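Local atomic coordinates of DsbA-like disulfide oxidoreductase (Wolbachia endosymbiont of Drosophila melanogaster, PDB entry 6EEZ), a protein that probably catalyses thiol-disulfide exchange, acting as a disulfide isomerase through a thioredoxin-like domain. Residues L41-K52 against H100-F110. Sequence-based numbering, arbitrary orientation.
Sequences LDYSCGHCKAIK and HHAALSHKGEF
Tyr43 lies against the last turns of helix 96-105. Ala103 CB makes a CH-pi contact over one face of its ring, 3.8 Å from the centroid. Leu104 CD2 meets the ring edge at CD1, 3.6 Å away. The edge of Tyr43 also points at the face of His100 in an offset T-shaped pair, planes at 72°. A weak hydrogen bond of 3.3 Å joins Tyr43 OH and His100 ND1. Leu104 CD1 fits between Leu41 CD2 and Lys52 CB. With CG flanked by its own N and C (chi1 63°), Lys52 lies along Leu104, CG near the His101 ring. The two side chains run in opposite senses, bringing Lys52 CE to Ser105 OG. Lys49 CG runs close beside Leu104 O; the chain then bends at its last torsion (chi4 -50°). NZ there donates to His106 O at 2.6 Å and to Tyr43 O at 2.7 Å. Ser44 OG touches the Phe110 ring edge and is hydrogen-bonded to Ser78. The contact joins the thioredoxin-type CxxC helix start to the helical part of this DsbA-like fold. Cys45 and Cys48 form a disulfide but have two conformers; here their SG atoms are 3.1 Å apart. Gripped by two carbonyls, Lys49 NZ ties the loop before Cys45 to the residue just after helix 96-105.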
ATOM      1  N   LEU A  41      -3.031   2.913   1.464  1.00 33.02           N
ATOM      2  CA  LEU A  41      -4.134   2.167   2.093  1.00 33.54           C
ATOM      3  C   LEU A  41      -4.057   2.149   3.627  1.00 33.96           C
ATOM      4  O   LEU A  41      -2.983   2.145   4.215  1.00 34.56           O
ATOM      5  CB  LEU A  41      -4.155   0.713   1.575  1.00 34.90           C
ATOM      6  CG  LEU A  41      -5.050   0.416   0.354  1.00 34.56           C
ATOM      7  CD1 LEU A  41      -4.565   1.013  -1.035  1.00 33.87           C
ATOM      8  CD2 LEU A  41      -5.274  -1.092   0.231  1.00 35.45           C
ATOM      9  N   ASP A  42      -5.230   2.160   4.247  1.00 32.67           N
ATOM     10  CA  ASP A  42      -5.414   1.876   5.666  1.00 33.51           C
ATOM     11  C   ASP A  42      -6.196   0.572   5.703  1.00 34.91           C
ATOM     12  O   ASP A  42      -7.239   0.454   5.055  1.00 35.42           O
ATOM     13  CB  ASP A  42      -6.172   2.998   6.373  1.00 33.40           C
ATOM     14  CG  ASP A  42      -6.311   2.773   7.860  1.00 34.49           C
ATOM     15  OD1 ASP A  42      -6.862   1.718   8.285  1.00 35.94           O
ATOM     16  OD2 ASP A  42      -5.867   3.671   8.616  1.00 34.23           O
ATOM     17  N   TYR A  43      -5.696  -0.415   6.439  1.00 35.37           N
ATOM     18  CA  TYR A  43      -6.327  -1.730   6.431  1.00 37.19           C
ATOM     19  C   TYR A  43      -7.759  -1.754   7.011  1.00 38.41           C
ATOM     20  O   TYR A  43      -8.561  -2.617   6.630  1.00 39.96           O
ATOM     21  CB  TYR A  43      -5.440  -2.718   7.181  1.00 37.97           C
ATOM     22  CG  TYR A  43      -4.226  -3.120   6.397  1.00 37.47           C
ATOM     23  CD1 TYR A  43      -4.347  -3.675   5.127  1.00 37.90           C
ATOM     24  CD2 TYR A  43      -2.958  -2.958   6.922  1.00 36.81           C
ATOM     25  CE1 TYR A  43      -3.239  -4.035   4.408  1.00 37.27           C
ATOM     26  CE2 TYR A  43      -1.849  -3.331   6.219  1.00 36.66           C
ATOM     27  CZ  TYR A  43      -1.989  -3.859   4.960  1.00 36.51           C
ATOM     28  OH  TYR A  43      -0.867  -4.210   4.244  1.00 36.41           O
ATOM     29  N   SER A  44      -8.093  -0.821   7.906  1.00 39.62           N
ATOM     30  CA  SER A  44      -9.420  -0.801   8.532  1.00 40.45           C
ATOM     31  C   SER A  44     -10.420   0.052   7.746  1.00 40.27           C
ATOM     32  O   SER A  44     -11.582   0.168   8.127  1.00 41.40           O
ATOM     33  CB  SER A  44      -9.336  -0.270   9.972  1.00 40.74           C
ATOM     34  OG  SER A  44      -8.256  -0.848  10.699  1.00 41.45           O
ATOM     35  N   CYS A  45      -9.972   0.654   6.651  1.00 37.30           N
ATOM     36  CA  CYS A  45     -10.832   1.517   5.845  0.63 37.10           C
ATOM     37  C   CYS A  45     -11.726   0.683   4.916  1.00 38.09           C
ATOM     38  O   CYS A  45     -11.247  -0.187   4.186  1.00 38.60           O
ATOM     39  CB  CYS A  45      -9.955   2.520   5.064  0.63 35.41           C
ATOM     40  SG  CYS A  45     -10.421   2.908   3.394  0.63 35.59           S
ATOM     41  N   GLY A  46     -13.029   0.948   4.956  1.00 37.63           N
ATOM     42  CA  GLY A  46     -14.000   0.189   4.174  1.00 38.92           C
ATOM     43  C   GLY A  46     -13.722   0.179   2.669  1.00 38.49           C
ATOM     44  O   GLY A  46     -13.881  -0.861   2.025  1.00 39.32           O
ATOM     45  N   HIS A  47     -13.340   1.329   2.095  1.00 35.16           N
ATOM     46  CA  HIS A  47     -13.073   1.394   0.660  1.00 35.17           C
ATOM     47  C   HIS A  47     -11.755   0.732   0.341  1.00 35.32           C
ATOM     48  O   HIS A  47     -11.617   0.165  -0.723  1.00 36.28           O
ATOM     49  CB  HIS A  47     -13.075   2.832   0.129  1.00 33.77           C
ATOM     50  CG  HIS A  47     -14.438   3.432   0.071  1.00 34.18           C
ATOM     51  ND1 HIS A  47     -15.009   4.062   1.155  1.00 35.14           N
ATOM     52  CD2 HIS A  47     -15.365   3.458  -0.912  1.00 35.40           C
ATOM     53  CE1 HIS A  47     -16.229   4.462   0.839  1.00 36.94           C
ATOM     54  NE2 HIS A  47     -16.475   4.105  -0.408  1.00 37.11           N
ATOM     55  N   CYS A  48     -10.797   0.776   1.257  1.00 34.32           N
ATOM     56  CA  CYS A  48      -9.527   0.091   1.042  0.60 34.61           C
ATOM     57  C   CYS A  48      -9.782  -1.417   0.988  1.00 36.17           C
ATOM     58  O   CYS A  48      -9.252  -2.110   0.136  1.00 36.58           O
ATOM     59  CB  CYS A  48      -8.499   0.419   2.137  0.60 33.56           C
ATOM     60  SG  CYS A  48      -7.748   2.094   2.040  0.60 32.13           S
ATOM     61  N   LYS A  49     -10.609  -1.913   1.899  1.00 37.46           N
ATOM     62  CA  LYS A  49     -10.973  -3.325   1.919  1.00 38.73           C
ATOM     63  C   LYS A  49     -11.656  -3.747   0.612  1.00 39.51           C
ATOM     64  O   LYS A  49     -11.385  -4.817   0.095  1.00 40.11           O
ATOM     65  CB  LYS A  49     -11.907  -3.641   3.113  1.00 39.50           C
ATOM     66  CG  LYS A  49     -11.251  -3.645   4.491  1.00 39.10           C
ATOM     67  CD  LYS A  49     -12.218  -4.160   5.580  1.00 40.26           C
ATOM     68  CE  LYS A  49     -11.594  -4.105   6.973  1.00 40.12           C
ATOM     69  NZ  LYS A  49     -10.220  -4.730   7.057  1.00 40.02           N
ATOM     70  N   ALA A  50     -12.537  -2.905   0.077  1.00 41.41           N
ATOM     71  CA  ALA A  50     -13.377  -3.304  -1.051  1.00 42.33           C
ATOM     72  C   ALA A  50     -12.625  -3.379  -2.388  1.00 41.71           C
ATOM     73  O   ALA A  50     -13.072  -4.057  -3.308  1.00 42.46           O
ATOM     74  CB  ALA A  50     -14.536  -2.357  -1.175  1.00 42.32           C
ATOM     75  N   ILE A  51     -11.496  -2.689  -2.498  1.00 37.48           N
ATOM     76  CA  ILE A  51     -10.749  -2.655  -3.765  1.00 36.15           C
ATOM     77  C   ILE A  51      -9.615  -3.671  -3.772  1.00 35.77           C
ATOM     78  O   ILE A  51      -8.790  -3.657  -4.670  1.00 33.88           O
ATOM     79  CB  ILE A  51     -10.144  -1.236  -4.061  1.00 35.17           C
ATOM     80  CG1 ILE A  51      -9.135  -0.797  -2.985  1.00 35.25           C
ATOM     81  CG2 ILE A  51     -11.258  -0.262  -4.161  1.00 35.14           C
ATOM     82  CD1 ILE A  51      -8.242   0.474  -3.374  1.00 33.15           C
ATOM     83  N   LYS A  52      -9.585  -4.552  -2.774  1.00 39.57           N
ATOM     84  CA  LYS A  52      -8.460  -5.459  -2.604  1.00 38.33           C
ATOM     85  C   LYS A  52      -8.270  -6.339  -3.850  1.00 39.27           C
ATOM     86  O   LYS A  52      -7.137  -6.677  -4.211  1.00 38.67           O
ATOM     87  CB  LYS A  52      -8.653  -6.318  -1.345  1.00 38.89           C
ATOM     88  CG  LYS A  52      -9.855  -7.227  -1.378  1.00 40.80           C
ATOM     89  CD  LYS A  52     -10.039  -7.951  -0.045  1.00 42.27           C
ATOM     90  CE  LYS A  52     -11.211  -8.955  -0.110  1.00 45.07           C
ATOM     91  NZ  LYS A  52     -12.511  -8.233  -0.258  1.00 46.08           N
ATOM     92  N   HIS A 100      -1.047  -8.583   3.462  1.00 42.25           N
ATOM     93  CA  HIS A 100      -1.795  -7.449   2.926  1.00 40.88           C
ATOM     94  C   HIS A 100      -3.232  -7.822   2.592  1.00 40.40           C
ATOM     95  O   HIS A 100      -4.176  -7.170   3.041  1.00 40.12           O
ATOM     96  CB  HIS A 100      -1.086  -6.910   1.674  1.00 39.43           C
ATOM     97  CG  HIS A 100      -1.876  -5.907   0.886  1.00 37.09           C
ATOM     98  ND1 HIS A 100      -1.724  -4.542   1.050  1.00 35.62           N
ATOM     99  CD2 HIS A 100      -2.794  -6.062  -0.097  1.00 35.69           C
ATOM    100  CE1 HIS A 100      -2.511  -3.901   0.208  1.00 33.41           C
ATOM    101  NE2 HIS A 100      -3.176  -4.798  -0.503  1.00 33.43           N
ATOM    102  N   HIS A 101      -3.386  -8.875   1.797  1.00 43.25           N
ATOM    103  CA  HIS A 101      -4.688  -9.240   1.263  1.00 42.92           C
ATOM    104  C   HIS A 101      -5.576  -9.829   2.363  1.00 44.48           C
ATOM    105  O   HIS A 101      -6.796  -9.585   2.397  1.00 44.52           O
ATOM    106  CB  HIS A 101      -4.538 -10.240   0.110  1.00 42.56           C
ATOM    107  CG  HIS A 101      -5.777 -10.398  -0.705  1.00 41.65           C
ATOM    108  ND1 HIS A 101      -6.626 -11.474  -0.565  1.00 43.01           N
ATOM    109  CD2 HIS A 101      -6.326  -9.605  -1.654  1.00 39.84           C
ATOM    110  CE1 HIS A 101      -7.639 -11.340  -1.401  1.00 42.32           C
ATOM    111  NE2 HIS A 101      -7.481 -10.216  -2.076  1.00 40.51           N
ATOM    112  N   ALA A 102      -4.972 -10.599   3.263  1.00 42.98           N
ATOM    113  CA  ALA A 102      -5.716 -11.120   4.408  1.00 43.95           C
ATOM    114  C   ALA A 102      -6.179  -9.989   5.316  1.00 44.04           C
ATOM    115  O   ALA A 102      -7.277 -10.040   5.842  1.00 44.97           O
ATOM    116  CB  ALA A 102      -4.878 -12.114   5.199  1.00 44.74           C
ATOM    117  N   ALA A 103      -5.347  -8.970   5.510  1.00 43.35           N
ATOM    118  CA  ALA A 103      -5.729  -7.865   6.376  1.00 42.87           C
ATOM    119  C   ALA A 103      -6.923  -7.129   5.768  1.00 41.95           C
ATOM    120  O   ALA A 103      -7.875  -6.768   6.471  1.00 42.36           O
ATOM    121  CB  ALA A 103      -4.567  -6.926   6.590  1.00 41.89           C
ATOM    122  N   LEU A 104      -6.874  -6.915   4.460  1.00 41.12           N
ATOM    123  CA  LEU A 104      -7.994  -6.307   3.756  1.00 40.47           C
ATOM    124  C   LEU A 104      -9.239  -7.206   3.780  1.00 41.75           C
ATOM    125  O   LEU A 104     -10.369  -6.710   3.728  1.00 41.81           O
ATOM    126  CB  LEU A 104      -7.605  -5.987   2.324  1.00 38.49           C
ATOM    127  CG  LEU A 104      -6.599  -4.838   2.185  1.00 37.05           C
ATOM    128  CD1 LEU A 104      -6.231  -4.641   0.701  1.00 35.34           C
ATOM    129  CD2 LEU A 104      -7.123  -3.515   2.810  1.00 37.14           C
ATOM    130  N   SER A 105      -9.038  -8.522   3.875  1.00 44.04           N
ATOM    131  CA  SER A 105     -10.163  -9.459   3.913  1.00 44.79           C
ATOM    132  C   SER A 105     -10.755  -9.578   5.326  1.00 46.51           C
ATOM    133  O   SER A 105     -11.894  -9.985   5.505  1.00 46.68           O
ATOM    134  CB  SER A 105      -9.717 -10.834   3.407  1.00 45.35           C
ATOM    135  OG  SER A 105      -9.205 -10.729   2.090  1.00 43.97           O
ATOM    136  N   HIS A 106      -9.963  -9.204   6.324  1.00 49.39           N
ATOM    137  CA  HIS A 106     -10.375  -9.198   7.725  1.00 51.16           C
ATOM    138  C   HIS A 106     -11.482  -8.171   7.952  1.00 50.85           C
ATOM    139  O   HIS A 106     -11.218  -6.969   7.981  1.00 49.27           O
ATOM    140  CB  HIS A 106      -9.149  -8.901   8.591  1.00 50.90           C
ATOM    141  CG  HIS A 106      -9.407  -8.918  10.062  1.00 52.45           C
ATOM    142  ND1 HIS A 106     -10.208  -7.989  10.689  1.00 52.27           N
ATOM    143  CD2 HIS A 106      -8.923  -9.719  11.040  1.00 54.28           C
ATOM    144  CE1 HIS A 106     -10.230  -8.236  11.984  1.00 53.99           C
ATOM    145  NE2 HIS A 106      -9.462  -9.284  12.223  1.00 55.14           N
ATOM    146  N   LYS A 107     -12.718  -8.635   8.110  1.00 60.72           N
ATOM    147  CA  LYS A 107     -13.867  -7.730   8.086  1.00 61.09           C
ATOM    148  C   LYS A 107     -14.052  -6.879   9.362  1.00 61.82           C
ATOM    149  O   LYS A 107     -14.276  -5.660   9.264  1.00 60.89           O
ATOM    150  CB  LYS A 107     -15.147  -8.523   7.809  1.00 63.99           C
ATOM    151  CG  LYS A 107     -16.394  -7.647   7.823  1.00 65.37           C
ATOM    152  CD  LYS A 107     -17.592  -8.307   7.145  1.00 67.71           C
ATOM    153  CE  LYS A 107     -18.873  -7.496   7.360  1.00 69.80           C
ATOM    154  NZ  LYS A 107     -19.297  -7.472   8.797  1.00 72.28           N
ATOM    155  N   GLY A 108     -13.977  -7.502  10.541  1.00 58.17           N
ATOM    156  CA  GLY A 108     -14.091  -6.767  11.799  1.00 58.93           C
ATOM    157  C   GLY A 108     -12.841  -5.961  12.152  1.00 56.32           C
ATOM    158  O   GLY A 108     -11.887  -5.936  11.380  1.00 53.64           O
ATOM    159  N   GLU A 109     -12.845  -5.304  13.315  1.00 58.99           N
ATOM    160  CA  GLU A 109     -11.675  -4.556  13.794  1.00 57.71           C
ATOM    161  C   GLU A 109     -10.542  -5.464  14.266  1.00 58.69           C
ATOM    162  O   GLU A 109     -10.776  -6.537  14.841  1.00 61.48           O
ATOM    163  CB  GLU A 109     -12.064  -3.612  14.940  1.00 59.54           C
ATOM    164  CG  GLU A 109     -12.352  -2.185  14.485  1.00 57.92           C
ATOM    165  CD  GLU A 109     -12.462  -1.206  15.641  1.00 59.93           C
ATOM    166  OE1 GLU A 109     -12.136  -1.583  16.790  1.00 62.40           O
ATOM    167  OE2 GLU A 109     -12.878  -0.051  15.386  1.00 59.42           O
ATOM    168  N   PHE A 110      -9.309  -5.023  14.037  1.00 52.49           N
ATOM    169  CA  PHE A 110      -8.155  -5.840  14.384  1.00 52.88           C
ATOM    170  C   PHE A 110      -7.972  -5.926  15.899  1.00 56.04           C
ATOM    171  O   PHE A 110      -8.317  -5.003  16.647  1.00 57.01           O
ATOM    172  CB  PHE A 110      -6.877  -5.298  13.729  1.00 51.56           C
ATOM    173  CG  PHE A 110      -6.944  -5.236  12.231  1.00 49.56           C
ATOM    174  CD1 PHE A 110      -6.934  -6.405  11.482  1.00 50.30           C
ATOM    175  CD2 PHE A 110      -7.026  -4.015  11.571  1.00 47.26           C
ATOM    176  CE1 PHE A 110      -7.011  -6.367  10.109  1.00 48.71           C
ATOM    177  CE2 PHE A 110      -7.095  -3.966  10.193  1.00 45.77           C
ATOM    178  CZ  PHE A 110      -7.077  -5.147   9.456  1.00 46.65           C
TER
HETATM  179  O   HOH W   1      -5.052  -6.525  -2.585  1.00 34.14           O